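Long-range contacts in multicopper oxidase type 1 (Nitrosomonas europaea, PDB 3G5W), which binds copper and probably couples substrate oxidation to oxygen reduction, as expected of a two-domain, laccase-like multicopper oxidase: residues R20-F25 and S149-P154; Y139-S144 and Y167-K172; L143-S148 and G196-A201; H200-H205 and V228-G233. One frame throughout, in Å; residues are numbered along the deposited sequence.

Interaction 1 of 4, residues R20-F25 and S149-P154; sequences RDFHTF and SWANKP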
loop_
_atom_site.group_PDB
_atom_site.type_symbol
_atom_site.label_atom_id
_atom_site.label_comp_id
_atom_site.label_asym_id
_atom_site.label_seq_id
_atom_site.Cartn_x
_atom_site.Cartn_y
_atom_site.Cartn_z
ATOM N N ARG A 20 -16.691 5.280 -23.384
ATOM C CA ARG A 20 -16.999 5.110 -21.967
ATOM C C ARG A 20 -17.329 6.444 -21.287
ATOM O O ARG A 20 -16.429 7.205 -20.900
ATOM C CB ARG A 20 -15.870 4.344 -21.246
ATOM C CG ARG A 20 -15.982 4.232 -19.723
ATOM C CD ARG A 20 -17.421 4.176 -19.206
ATOM N NE ARG A 20 -18.119 2.973 -19.617
ATOM C CZ ARG A 20 -19.436 2.868 -19.775
ATOM N NH1 ARG A 20 -20.246 3.903 -19.584
ATOM N NH2 ARG A 20 -19.941 1.708 -20.144
ATOM N N ASP A 21 -18.627 6.714 -21.153
ATOM C CA ASP A 21 -19.095 7.916 -20.479
ATOM C C ASP A 21 -19.444 7.634 -19.018
ATOM O O ASP A 21 -19.549 6.475 -18.612
ATOM C CB ASP A 21 -20.269 8.567 -21.239
ATOM C CG ASP A 21 -21.567 7.765 -21.150
ATOM O OD1 ASP A 21 -21.544 6.566 -20.800
ATOM O OD2 ASP A 21 -22.631 8.346 -21.453
ATOM N N PHE A 22 -19.593 8.696 -18.229
ATOM C CA PHE A 22 -19.957 8.556 -16.825
ATOM C C PHE A 22 -20.831 9.721 -16.376
ATOM O O PHE A 22 -20.619 10.851 -16.801
ATOM C CB PHE A 22 -18.696 8.482 -15.954
ATOM C CG PHE A 22 -18.675 7.300 -15.026
ATOM C CD1 PHE A 22 -19.264 7.373 -13.765
ATOM C CD2 PHE A 22 -18.081 6.108 -15.418
ATOM C CE1 PHE A 22 -19.249 6.271 -12.909
ATOM C CE2 PHE A 22 -18.059 5.006 -14.570
ATOM C CZ PHE A 22 -18.649 5.090 -13.314
ATOM N N HIS A 23 -21.805 9.429 -15.515
ATOM C CA HIS A 23 -22.654 10.439 -14.896
ATOM C C HIS A 23 -21.940 10.959 -13.643
ATOM O O HIS A 23 -21.574 10.177 -12.759
ATOM C CB HIS A 23 -24.008 9.819 -14.532
ATOM C CG HIS A 23 -25.045 10.806 -14.089
ATOM N ND1 HIS A 23 -24.811 11.768 -13.128
ATOM C CD2 HIS A 23 -26.342 10.948 -14.451
ATOM C CE1 HIS A 23 -25.913 12.472 -12.935
ATOM N NE2 HIS A 23 -26.854 11.998 -13.729
ATOM N N THR A 24 -21.727 12.269 -13.581
ATOM C CA THR A 24 -21.005 12.886 -12.472
ATOM C C THR A 24 -21.794 14.028 -11.843
ATOM O O THR A 24 -22.667 14.630 -12.487
ATOM C CB THR A 24 -19.612 13.424 -12.907
ATOM O OG1 THR A 24 -19.771 14.468 -13.881
ATOM C CG2 THR A 24 -18.735 12.312 -13.475
ATOM N N PHE A 25 -21.477 14.316 -10.582
ATOM C CA PHE A 25 -21.989 15.491 -9.886
ATOM C C PHE A 25 -20.827 16.469 -9.786
ATOM O O PHE A 25 -20.098 16.495 -8.794
ATOM C CB PHE A 25 -22.525 15.132 -8.488
ATOM C CG PHE A 25 -23.371 13.880 -8.452
ATOM C CD1 PHE A 25 -24.354 13.652 -9.408
ATOM C CD2 PHE A 25 -23.195 12.937 -7.443
ATOM C CE1 PHE A 25 -25.135 12.497 -9.373
ATOM C CE2 PHE A 25 -23.983 11.776 -7.399
ATOM C CZ PHE A 25 -24.944 11.560 -8.370
ATOM N N SER A 149 -20.156 -0.333 -14.292
ATOM C CA SER A 149 -21.520 -0.854 -14.109
ATOM C C SER A 149 -22.459 0.186 -13.493
ATOM O O SER A 149 -23.676 0.081 -13.634
ATOM C CB SER A 149 -21.516 -2.132 -13.272
ATOM O OG SER A 149 -21.237 -1.845 -11.912
ATOM N N TRP A 150 -21.894 1.200 -12.833
ATOM C CA TRP A 150 -22.699 2.271 -12.234
ATOM C C TRP A 150 -22.634 3.590 -13.006
ATOM O O TRP A 150 -23.165 4.605 -12.546
ATOM C CB TRP A 150 -22.304 2.508 -10.768
ATOM C CG TRP A 150 -22.386 1.273 -9.908
ATOM C CD1 TRP A 150 -21.338 0.596 -9.348
ATOM C CD2 TRP A 150 -23.576 0.572 -9.512
ATOM N NE1 TRP A 150 -21.798 -0.481 -8.629
ATOM C CE2 TRP A 150 -23.167 -0.523 -8.717
ATOM C CE3 TRP A 150 -24.945 0.760 -9.755
ATOM C CZ2 TRP A 150 -24.078 -1.430 -8.158
ATOM C CZ3 TRP A 150 -25.859 -0.143 -9.197
ATOM C CH2 TRP A 150 -25.416 -1.224 -8.405
ATOM N N ALA A 151 -22.005 3.566 -14.182
ATOM C CA ALA A 151 -21.748 4.776 -14.966
ATOM C C ALA A 151 -22.981 5.661 -15.075
ATOM O O ALA A 151 -22.919 6.862 -14.817
ATOM C CB ALA A 151 -21.219 4.421 -16.353
ATOM N N ASN A 152 -24.105 5.057 -15.436
ATOM C CA ASN A 152 -25.317 5.824 -15.648
ATOM C C ASN A 152 -26.407 5.544 -14.621
ATOM O O ASN A 152 -27.603 5.594 -14.921
ATOM C CB ASN A 152 -25.786 5.656 -17.092
ATOM C CG ASN A 152 -24.883 6.394 -18.069
ATOM O OD1 ASN A 152 -24.690 7.611 -17.957
ATOM N ND2 ASN A 152 -24.312 5.664 -19.015
ATOM N N LYS A 153 -25.973 5.279 -13.393
ATOM C CA LYS A 153 -26.885 5.016 -12.287
ATOM C C LYS A 153 -26.583 5.907 -11.073
ATOM O O LYS A 153 -26.156 5.406 -10.028
ATOM C CB LYS A 153 -26.854 3.525 -11.920
ATOM C CG LYS A 153 -27.514 2.621 -12.970
ATOM C CD LYS A 153 -27.434 1.152 -12.589
ATOM C CE LYS A 153 -28.139 0.277 -13.622
ATOM N NZ LYS A 153 -29.618 0.522 -13.661
ATOM N N PRO A 154 -26.827 7.231 -11.199
ATOM C CA PRO A 154 -26.546 8.178 -10.113
ATOM C C PRO A 154 -27.338 7.831 -8.855
ATOM O O PRO A 154 -28.504 7.449 -8.947
ATOM C CB PRO A 154 -27.018 9.523 -10.685
ATOM C CG PRO A 154 -27.974 9.165 -11.763
ATOM C CD PRO A 154 -27.404 7.921 -12.366
#
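With CG anti to the backbone N (chi1 -171°), His23 sends its imidazole out from strand 20-27 to Pro154, while the bend at chi2 (32°) brings the Arg20 guanidinium back along its own strand. There Arg20 NH1 donates to a lone pair of Asp21 O, 2.8 Å away. NH1 also forms a salt bridge to the Asp21 carboxylate. Alanine suits this crowded place, its small CB fitting among Arg20 NH1, Asp21 O and the Phe22 ring; its CA lies over the centre of that ring, 3.5 Å from the centroid, a CH-pi contact. Ala151 O accepts His23 N at 2.9 Å, the donor standing above the carbonyl plane. The type I turn from Trp150 to Lys153 then directs Pro154 to the aromatic residues. Its CG sits over one face of the His23 ring, 3.8 Å from the centroid, and its CB meets the edge of Phe25 at CZ (3.7 Å). Asn152 ND2 bonds only weakly to Asp21 OD1; Arg13 is the stronger partner of both residues. The loop following strand 137-146 is thus fastened to strand 20-27, the antiparallel neighbour of strand 2-15, with helix 108-114 packing against both Phe22 and Phe25, the latter beside the copper ligands His56, His111 and Met117.

Interaction 2 of 4, residues Y139-S144 and Y167-K172; sequences YILMLS and YTINAK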
loop_
_atom_site.group_PDB
_atom_site.type_symbol
_atom_site.label_atom_id
_atom_site.label_comp_id
_atom_site.label_asym_id
_atom_site.label_seq_id
_atom_site.Cartn_x
_atom_site.Cartn_y
_atom_site.Cartn_z
ATOM N N TYR A 139 2.740 20.409 -12.398
ATOM C CA TYR A 139 1.687 19.533 -12.941
ATOM C C TYR A 139 0.845 18.878 -11.839
ATOM O O TYR A 139 1.390 18.395 -10.849
ATOM C CB TYR A 139 2.314 18.412 -13.781
ATOM C CG TYR A 139 2.970 18.878 -15.056
ATOM C CD1 TYR A 139 2.324 18.738 -16.281
ATOM C CD2 TYR A 139 4.240 19.463 -15.035
ATOM C CE1 TYR A 139 2.920 19.174 -17.463
ATOM C CE2 TYR A 139 4.848 19.898 -16.208
ATOM C CZ TYR A 139 4.184 19.764 -17.411
ATOM O OH TYR A 139 4.784 20.193 -18.571
ATOM N N ILE A 140 -0.470 18.828 -12.042
ATOM C CA ILE A 140 -1.377 18.175 -11.099
ATOM C C ILE A 140 -1.902 16.902 -11.757
ATOM O O ILE A 140 -2.459 16.966 -12.857
ATOM C CB ILE A 140 -2.561 19.105 -10.707
ATOM C CG1 ILE A 140 -2.040 20.336 -9.951
ATOM C CG2 ILE A 140 -3.615 18.339 -9.878
ATOM C CD1 ILE A 140 -3.052 21.452 -9.795
ATOM N N LEU A 141 -1.672 15.756 -11.114
ATOM C CA LEU A 141 -2.218 14.474 -11.587
ATOM C C LEU A 141 -3.102 13.847 -10.511
ATOM O O LEU A 141 -2.603 13.346 -9.492
ATOM C CB LEU A 141 -1.125 13.462 -11.975
ATOM C CG LEU A 141 0.241 13.675 -12.653
ATOM C CD1 LEU A 141 0.477 12.561 -13.677
ATOM C CD2 LEU A 141 0.500 15.036 -13.267
ATOM N N MET A 142 -4.409 13.864 -10.753
ATOM C CA MET A 142 -5.374 13.273 -9.828
ATOM C C MET A 142 -5.765 11.880 -10.311
ATOM O O MET A 142 -6.254 11.720 -11.427
ATOM C CB MET A 142 -6.604 14.179 -9.683
ATOM C CG MET A 142 -6.239 15.615 -9.257
ATOM S SD MET A 142 -7.639 16.656 -8.794
ATOM C CE MET A 142 -8.006 15.999 -7.169
ATOM N N LEU A 143 -5.537 10.882 -9.462
ATOM C CA LEU A 143 -5.693 9.479 -9.841
ATOM C C LEU A 143 -7.011 8.931 -9.323
ATOM O O LEU A 143 -7.307 9.054 -8.133
ATOM C CB LEU A 143 -4.530 8.650 -9.271
ATOM C CG LEU A 143 -3.127 9.230 -9.503
ATOM C CD1 LEU A 143 -2.074 8.470 -8.696
ATOM C CD2 LEU A 143 -2.784 9.244 -10.997
ATOM N N SER A 144 -7.784 8.316 -10.216
ATOM C CA SER A 144 -9.120 7.818 -9.881
ATOM C C SER A 144 -9.377 6.435 -10.453
ATOM O O SER A 144 -8.819 6.076 -11.493
ATOM C CB SER A 144 -10.195 8.767 -10.408
ATOM O OG SER A 144 -10.183 9.985 -9.697
ATOM N N TYR A 167 -9.472 3.452 -15.138
ATOM C CA TYR A 167 -8.504 4.145 -14.290
ATOM C C TYR A 167 -8.044 5.404 -15.012
ATOM O O TYR A 167 -7.721 5.356 -16.192
ATOM C CB TYR A 167 -7.330 3.204 -13.967
ATOM C CG TYR A 167 -7.843 1.875 -13.483
ATOM C CD1 TYR A 167 -8.173 1.685 -12.139
ATOM C CD2 TYR A 167 -8.087 0.833 -14.380
ATOM C CE1 TYR A 167 -8.699 0.471 -11.691
ATOM C CE2 TYR A 167 -8.610 -0.383 -13.941
ATOM C CZ TYR A 167 -8.906 -0.551 -12.594
ATOM O OH TYR A 167 -9.423 -1.743 -12.144
ATOM N N THR A 168 -8.030 6.529 -14.305
ATOM C CA THR A 168 -7.824 7.819 -14.970
ATOM C C THR A 168 -6.786 8.719 -14.289
ATOM O O THR A 168 -6.574 8.625 -13.083
ATOM C CB THR A 168 -9.160 8.616 -15.118
ATOM O OG1 THR A 168 -9.697 8.916 -13.825
ATOM C CG2 THR A 168 -10.208 7.840 -15.945
ATOM N N ILE A 169 -6.130 9.557 -15.089
ATOM C CA ILE A 169 -5.427 10.752 -14.596
ATOM C C ILE A 169 -6.297 11.938 -15.012
ATOM O O ILE A 169 -6.570 12.116 -16.205
ATOM C CB ILE A 169 -4.025 10.953 -15.232
ATOM C CG1 ILE A 169 -3.134 9.716 -15.045
ATOM C CG2 ILE A 169 -3.347 12.209 -14.639
ATOM C CD1 ILE A 169 -1.819 9.759 -15.845
ATOM N N ASN A 170 -6.753 12.721 -14.034
ATOM C CA ASN A 170 -7.657 13.863 -14.294
ATOM C C ASN A 170 -8.846 13.474 -15.180
ATOM O O ASN A 170 -9.188 14.172 -16.147
ATOM C CB ASN A 170 -6.889 15.055 -14.871
ATOM C CG ASN A 170 -5.775 15.528 -13.946
ATOM O OD1 ASN A 170 -5.758 15.190 -12.763
ATOM N ND2 ASN A 170 -4.835 16.306 -14.487
ATOM N N ALA A 171 -9.444 12.332 -14.844
ATOM C CA ALA A 171 -10.670 11.843 -15.490
ATOM C C ALA A 171 -10.539 11.418 -16.958
ATOM O O ALA A 171 -11.558 11.270 -17.639
ATOM C CB ALA A 171 -11.824 12.847 -15.318
ATOM N N LYS A 172 -9.307 11.218 -17.438
ATOM C CA LYS A 172 -9.083 10.535 -18.725
ATOM C C LYS A 172 -8.191 9.306 -18.597
ATOM O O LYS A 172 -7.251 9.290 -17.805
ATOM C CB LYS A 172 -8.493 11.473 -19.783
ATOM C CG LYS A 172 -9.314 12.731 -20.069
ATOM C CD LYS A 172 -10.737 12.415 -20.535
ATOM C CE LYS A 172 -10.843 12.299 -22.037
ATOM N NZ LYS A 172 -12.181 12.826 -22.481
HETATM O O HOH W 1 -8.681 10.969 -12.436
#
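Two hydrogen bonds and one CA-H...O contact grip Met142 O: Asn170 N donates from 2.8 Å in the carbonyl plane, a water donates from 2.7 Å, and CA of Ile169 approaches to 3.4 Å. They belong to an antiparallel pairing in the second cupredoxin domain, where strand 166-169 forms an edge of its sheet beside strand 137-146 and ends in a type I' turn from Ile169 to Lys172. Asparagine suits the first turn corner because it tolerates the left-handed backbone (phi 49°), and its amide extends the ladder past the end of the strand. Asn170 OD1 accepts Met142 N at 2.8 Å, while ND2 reaches Ile140 O at 3.0 Å, almost straight at 170° and near the amide plane. An alanine here would lack the amide's carbonyl and NH2 and would probably loosen the turn from strand 137-146, taking away the side-chain partners of Met142 N and Ile140 O. The same water accepts Ala171 N and bonds Thr168 OG1, whose protein partner is Trp146 NE1. Ser144 and Thr168 form a hydrogen-bonded pair through both backbone links. On the face opposite Ser144 and Thr168, Leu141 and Ile169 lie side by side, Leu141 CB resting 3.7 Å from Ile169 CG2.

Interaction 3 of 4, residues L143-S148 and G196-A201; sequences LSDWVS and GDHVHA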
loop_
_atom_site.group_PDB
_atom_site.type_symbol
_atom_site.label_atom_id
_atom_site.label_comp_id
_atom_site.label_asym_id
_atom_site.label_seq_id
_atom_site.Cartn_x
_atom_site.Cartn_y
_atom_site.Cartn_z
ATOM N N LEU A 143 -5.537 10.882 -9.462
ATOM C CA LEU A 143 -5.693 9.479 -9.841
ATOM C C LEU A 143 -7.011 8.931 -9.323
ATOM O O LEU A 143 -7.307 9.054 -8.133
ATOM C CB LEU A 143 -4.530 8.650 -9.271
ATOM C CG LEU A 143 -3.127 9.230 -9.503
ATOM C CD1 LEU A 143 -2.074 8.470 -8.696
ATOM C CD2 LEU A 143 -2.784 9.244 -10.997
ATOM N N SER A 144 -7.784 8.316 -10.216
ATOM C CA SER A 144 -9.120 7.818 -9.881
ATOM C C SER A 144 -9.377 6.435 -10.453
ATOM O O SER A 144 -8.819 6.076 -11.493
ATOM C CB SER A 144 -10.195 8.767 -10.408
ATOM O OG SER A 144 -10.183 9.985 -9.697
ATOM N N ASP A 145 -10.242 5.685 -9.769
ATOM C CA ASP A 145 -10.630 4.327 -10.166
ATOM C C ASP A 145 -12.158 4.263 -10.296
ATOM O O ASP A 145 -12.879 4.737 -9.413
ATOM C CB ASP A 145 -10.127 3.332 -9.119
ATOM C CG ASP A 145 -8.704 3.644 -8.669
ATOM O OD1 ASP A 145 -7.781 3.433 -9.469
ATOM O OD2 ASP A 145 -8.513 4.120 -7.531
ATOM N N TRP A 146 -12.647 3.694 -11.399
ATOM C CA TRP A 146 -14.072 3.775 -11.731
ATOM C C TRP A 146 -14.694 2.395 -11.906
ATOM O O TRP A 146 -14.023 1.471 -12.358
ATOM C CB TRP A 146 -14.293 4.591 -13.015
ATOM C CG TRP A 146 -13.638 5.956 -13.033
ATOM C CD1 TRP A 146 -12.301 6.224 -13.193
ATOM C CD2 TRP A 146 -14.287 7.232 -12.909
ATOM N NE1 TRP A 146 -12.081 7.585 -13.163
ATOM C CE2 TRP A 146 -13.279 8.225 -12.988
ATOM C CE3 TRP A 146 -15.619 7.632 -12.730
ATOM C CZ2 TRP A 146 -13.564 9.595 -12.906
ATOM C CZ3 TRP A 146 -15.904 8.996 -12.656
ATOM C CH2 TRP A 146 -14.875 9.962 -12.735
ATOM N N VAL A 147 -15.977 2.279 -11.554
ATOM C CA VAL A 147 -16.764 1.053 -11.739
ATOM C C VAL A 147 -17.845 1.312 -12.802
ATOM O O VAL A 147 -18.873 1.928 -12.509
ATOM C CB VAL A 147 -17.419 0.589 -10.411
ATOM C CG1 VAL A 147 -18.220 -0.705 -10.611
ATOM C CG2 VAL A 147 -16.356 0.376 -9.318
ATOM N N SER A 148 -17.610 0.847 -14.031
ATOM C CA SER A 148 -18.465 1.210 -15.170
ATOM C C SER A 148 -19.915 0.706 -15.091
ATOM O O SER A 148 -20.805 1.274 -15.739
ATOM C CB SER A 148 -17.832 0.792 -16.503
ATOM O OG SER A 148 -17.912 -0.607 -16.691
ATOM N N GLY A 196 -8.621 8.250 -5.670
ATOM C CA GLY A 196 -9.323 6.990 -5.878
ATOM C C GLY A 196 -9.389 6.060 -4.688
ATOM O O GLY A 196 -8.948 6.399 -3.585
ATOM N N ASP A 197 -9.938 4.873 -4.932
ATOM C CA ASP A 197 -10.155 3.861 -3.899
ATOM C C ASP A 197 -8.961 2.921 -3.746
ATOM O O ASP A 197 -8.820 2.249 -2.720
ATOM C CB ASP A 197 -11.417 3.046 -4.245
ATOM C CG ASP A 197 -11.896 2.202 -3.090
ATOM O OD1 ASP A 197 -12.511 2.762 -2.162
ATOM O OD2 ASP A 197 -11.651 0.975 -3.106
ATOM N N HIS A 198 -8.113 2.877 -4.773
ATOM C CA HIS A 198 -6.992 1.948 -4.843
ATOM C C HIS A 198 -5.667 2.651 -4.565
ATOM O O HIS A 198 -5.538 3.869 -4.751
ATOM C CB HIS A 198 -6.896 1.319 -6.238
ATOM C CG HIS A 198 -8.004 0.366 -6.567
ATOM N ND1 HIS A 198 -7.935 -0.505 -7.634
ATOM C CD2 HIS A 198 -9.204 0.144 -5.981
ATOM C CE1 HIS A 198 -9.045 -1.220 -7.692
ATOM N NE2 HIS A 198 -9.831 -0.847 -6.699
ATOM N N VAL A 199 -4.692 1.862 -4.127
ATOM C CA VAL A 199 -3.295 2.280 -4.104
ATOM C C VAL A 199 -2.780 2.310 -5.554
ATOM O O VAL A 199 -3.131 1.449 -6.365
ATOM C CB VAL A 199 -2.444 1.295 -3.250
ATOM C CG1 VAL A 199 -1.022 1.782 -3.141
ATOM C CG2 VAL A 199 -3.044 1.133 -1.855
ATOM N N HIS A 200 -1.980 3.316 -5.885
ATOM C CA HIS A 200 -1.355 3.409 -7.197
ATOM C C HIS A 200 0.150 3.421 -7.000
ATOM O O HIS A 200 0.630 3.922 -5.984
ATOM C CB HIS A 200 -1.808 4.683 -7.923
ATOM C CG HIS A 200 -3.295 4.809 -8.028
ATOM N ND1 HIS A 200 -4.029 4.150 -8.990
ATOM C CD2 HIS A 200 -4.188 5.481 -7.267
ATOM C CE1 HIS A 200 -5.312 4.419 -8.821
ATOM N NE2 HIS A 200 -5.435 5.224 -7.781
ATOM N N ALA A 201 0.876 2.868 -7.965
ATOM C CA ALA A 201 2.344 2.816 -7.929
ATOM C C ALA A 201 2.913 3.554 -9.147
ATOM O O ALA A 201 3.105 2.952 -10.207
ATOM C CB ALA A 201 2.809 1.377 -7.912
#
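The His200 imidazole is covered on both faces: CB of Leu143 lies over one, 4.0 Å from the ring centroid and offset toward the rim, and the carbonyl carbon of His198 backs the other. The Asp145 carboxylate stands at the ring edge, tip to tip and nearly coplanar with it (planes 19° apart), while CB of Asp145 lies over a face of the His198 ring. Coplanarity does not make a strong bond here: His200 NE2 donates to Asp145 OD2 only weakly, at 3.3 Å and a bent 120°, and Asp252, at ND1, is the stronger partner. An imidazole between two carboxylates may well be biased toward its protonated form. Asp145 OD2 also accepts His198 N at 3.1 Å, the donor coming from above the carboxylate plane. One carboxylate oxygen therefore ties the backbone at His198 to the His200 ring. An alanine at Asp145 would lack this acceptor and would probably loosen the 196-199 loop and leave the NE2 edge of His200 poorly matched. Gly196 fits because its CA already lies 3.4 Å from Asp145 OD2, and a CB would clash with that oxygen. The contact joins the two sheets of the second cupredoxin domain: strand 137-146 lies in one, and the loop leaving its neighbour 187-194 crosses over to strand 200-204 in the other.

Interaction 4 of 4, residues H200-H205 and V228-G233; sequences HAIHTH and VLIGPG. With C1O (Cu-O linkage), chain H; C2O (Cu-O-Cu linkage), chain P.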
loop_
_atom_site.group_PDB
_atom_site.type_symbol
_atom_site.label_atom_id
_atom_site.label_comp_id
_atom_site.label_asym_id
_atom_site.label_seq_id
_atom_site.Cartn_x
_atom_site.Cartn_y
_atom_site.Cartn_z
ATOM N N HIS A 200 -1.980 3.316 -5.885
ATOM C CA HIS A 200 -1.355 3.409 -7.197
ATOM C C HIS A 200 0.150 3.421 -7.000
ATOM O O HIS A 200 0.630 3.922 -5.984
ATOM C CB HIS A 200 -1.808 4.683 -7.923
ATOM C CG HIS A 200 -3.295 4.809 -8.028
ATOM N ND1 HIS A 200 -4.029 4.150 -8.990
ATOM C CD2 HIS A 200 -4.188 5.481 -7.267
ATOM C CE1 HIS A 200 -5.312 4.419 -8.821
ATOM N NE2 HIS A 200 -5.435 5.224 -7.781
ATOM N N ALA A 201 0.876 2.868 -7.965
ATOM C CA ALA A 201 2.344 2.816 -7.929
ATOM C C ALA A 201 2.913 3.554 -9.147
ATOM O O ALA A 201 3.105 2.952 -10.207
ATOM C CB ALA A 201 2.809 1.377 -7.912
ATOM N N ILE A 202 3.157 4.855 -9.001
ATOM C CA ILE A 202 3.486 5.689 -10.150
ATOM C C ILE A 202 4.969 5.595 -10.477
ATOM O O ILE A 202 5.822 6.042 -9.703
ATOM C CB ILE A 202 3.042 7.175 -9.989
ATOM C CG1 ILE A 202 1.533 7.285 -9.708
ATOM C CG2 ILE A 202 3.424 7.997 -11.228
ATOM C CD1 ILE A 202 0.637 6.633 -10.759
ATOM N N HIS A 203 5.247 5.024 -11.645
ATOM C CA HIS A 203 6.601 4.781 -12.094
ATOM C C HIS A 203 6.959 5.673 -13.293
ATOM O O HIS A 203 6.193 5.758 -14.253
ATOM C CB HIS A 203 6.754 3.294 -12.432
ATOM C CG HIS A 203 8.059 2.962 -13.074
ATOM N ND1 HIS A 203 9.270 3.254 -12.485
ATOM C CD2 HIS A 203 8.346 2.394 -14.268
ATOM C CE1 HIS A 203 10.250 2.875 -13.286
ATOM N NE2 HIS A 203 9.717 2.349 -14.373
ATOM N N THR A 204 8.109 6.354 -13.212
ATOM C CA THR A 204 8.596 7.208 -14.304
ATOM C C THR A 204 9.909 6.670 -14.898
ATOM O O THR A 204 10.894 6.483 -14.181
ATOM C CB THR A 204 8.789 8.684 -13.835
ATOM O OG1 THR A 204 7.579 9.165 -13.229
ATOM C CG2 THR A 204 9.158 9.607 -15.020
ATOM N N HIS A 205 9.906 6.420 -16.206
ATOM C CA HIS A 205 11.095 5.942 -16.925
ATOM C C HIS A 205 12.131 7.046 -17.118
ATOM O O HIS A 205 11.774 8.216 -17.247
ATOM C CB HIS A 205 10.705 5.440 -18.311
ATOM C CG HIS A 205 9.894 4.181 -18.313
ATOM N ND1 HIS A 205 10.000 3.242 -19.315
ATOM C CD2 HIS A 205 8.965 3.706 -17.449
ATOM C CE1 HIS A 205 9.166 2.243 -19.071
ATOM N NE2 HIS A 205 8.531 2.497 -17.941
ATOM N N VAL A 228 6.557 5.461 -6.961
ATOM C CA VAL A 228 5.940 6.098 -5.805
ATOM C C VAL A 228 4.627 5.396 -5.468
ATOM O O VAL A 228 3.655 5.494 -6.220
ATOM C CB VAL A 228 5.648 7.603 -6.073
ATOM C CG1 VAL A 228 5.073 8.271 -4.821
ATOM C CG2 VAL A 228 6.921 8.341 -6.565
ATOM N N LEU A 229 4.599 4.704 -4.331
ATOM C CA LEU A 229 3.378 4.050 -3.872
ATOM C C LEU A 229 2.505 5.078 -3.156
ATOM O O LEU A 229 2.910 5.643 -2.126
ATOM C CB LEU A 229 3.715 2.864 -2.956
ATOM C CG LEU A 229 2.634 1.792 -2.774
ATOM C CD1 LEU A 229 2.399 1.040 -4.078
ATOM C CD2 LEU A 229 3.029 0.815 -1.650
ATOM N N ILE A 230 1.325 5.345 -3.720
ATOM C CA ILE A 230 0.428 6.386 -3.208
ATOM C C ILE A 230 -0.986 5.841 -2.941
ATOM O O ILE A 230 -1.610 5.235 -3.814
ATOM C CB ILE A 230 0.421 7.667 -4.113
ATOM C CG1 ILE A 230 -0.471 8.760 -3.507
ATOM C CG2 ILE A 230 0.040 7.343 -5.563
ATOM C CD1 ILE A 230 -0.458 10.076 -4.251
ATOM N N GLY A 231 -1.461 6.040 -1.715
ATOM C CA GLY A 231 -2.740 5.491 -1.269
ATOM C C GLY A 231 -3.830 6.541 -1.222
ATOM O O GLY A 231 -3.539 7.732 -1.297
ATOM N N PRO A 232 -5.098 6.106 -1.102
ATOM C CA PRO A 232 -6.239 7.026 -1.069
ATOM C C PRO A 232 -6.073 8.150 -0.038
ATOM O O PRO A 232 -5.755 7.889 1.118
ATOM C CB PRO A 232 -7.407 6.111 -0.690
ATOM C CG PRO A 232 -7.014 4.785 -1.237
ATOM C CD PRO A 232 -5.529 4.698 -0.995
ATOM N N GLY A 233 -6.279 9.393 -0.467
ATOM C CA GLY A 233 -6.175 10.541 0.436
ATOM C C GLY A 233 -4.793 11.175 0.514
ATOM O O GLY A 233 -4.672 12.355 0.838
HETATM CU CU4 C1O H . 10.619 1.283 -15.705
HETATM O O3 C1O H . 13.071 2.639 -15.431
HETATM CU CU2 C2O P . 7.030 1.197 -17.587
HETATM CU CU3 C2O P . 8.919 -2.098 -14.302
HETATM O O1 C2O P . 7.766 -0.492 -16.118
#
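His203 and His205, at the end of strand 200-204, bind copper through NE2: His203 NE2 holds CU4 of the Cu-O linkage at 1.9 Å, and His205 NE2 holds CU2 of the Cu-O-Cu linkage at 2.0 Å. His59 of the third subunit also binds CU4, and His251 together with His105 of the third subunit binds CU2, so this copper cluster lies between subunits. Different first torsions spread the two rings: CG of His203 is anti to the backbone N (chi1 172°), that of His205 anti to the carbonyl carbon. Behind them, His203 ND1 bonds to Asp226 O and His205 ND1 to Asp72 of the third subunit. Further back, strand 227-230 pairs antiparallel with strand 200-204. His200 N donates to Ile230 O and Ile230 N to His200 O, both at 2.8 Å, the latter nearly along the C=O axis (C=O...N 170°). Ile202 and Val228 exchange two more, with the donors above the carbonyl planes. Small Ala201 sits between them, its CB 3.9 Å from Leu229 CD1, and also packs on Pro232 of the third subunit. Since a carbonyl can only accept, His203 ND1 should carry the proton, leaving NE2 as the copper ligand; the carboxylate behind His205 would probably make that ring a stronger donor to its metal.

In the fold
Interactions 2, 3 and 4 are buried in the second cupredoxin domain, whereas interaction 1 is only partly buried and lies near the first domain's mononuclear copper. Strand 137-146 serves interactions 2 and 3, and strand 200-204 serves interactions 3 and 4. Interactions 2 and 4 are pairings within separate sheets and rely on backbone ladders; interaction 3 spans these sheets with a carboxylate and imidazole. Leu143 links the three, reaching Ile202 and Ile230 as well. Interaction 1, where strand meets loop, relies on CH-pi contacts to aromatic faces and a single strong backbone bond, with the salt bridges lying on its strand side, and touches interaction 3 through Phe22 and Trp146. Among the four contacts, metal ligation occurs in interaction 4, at the subunit boundary.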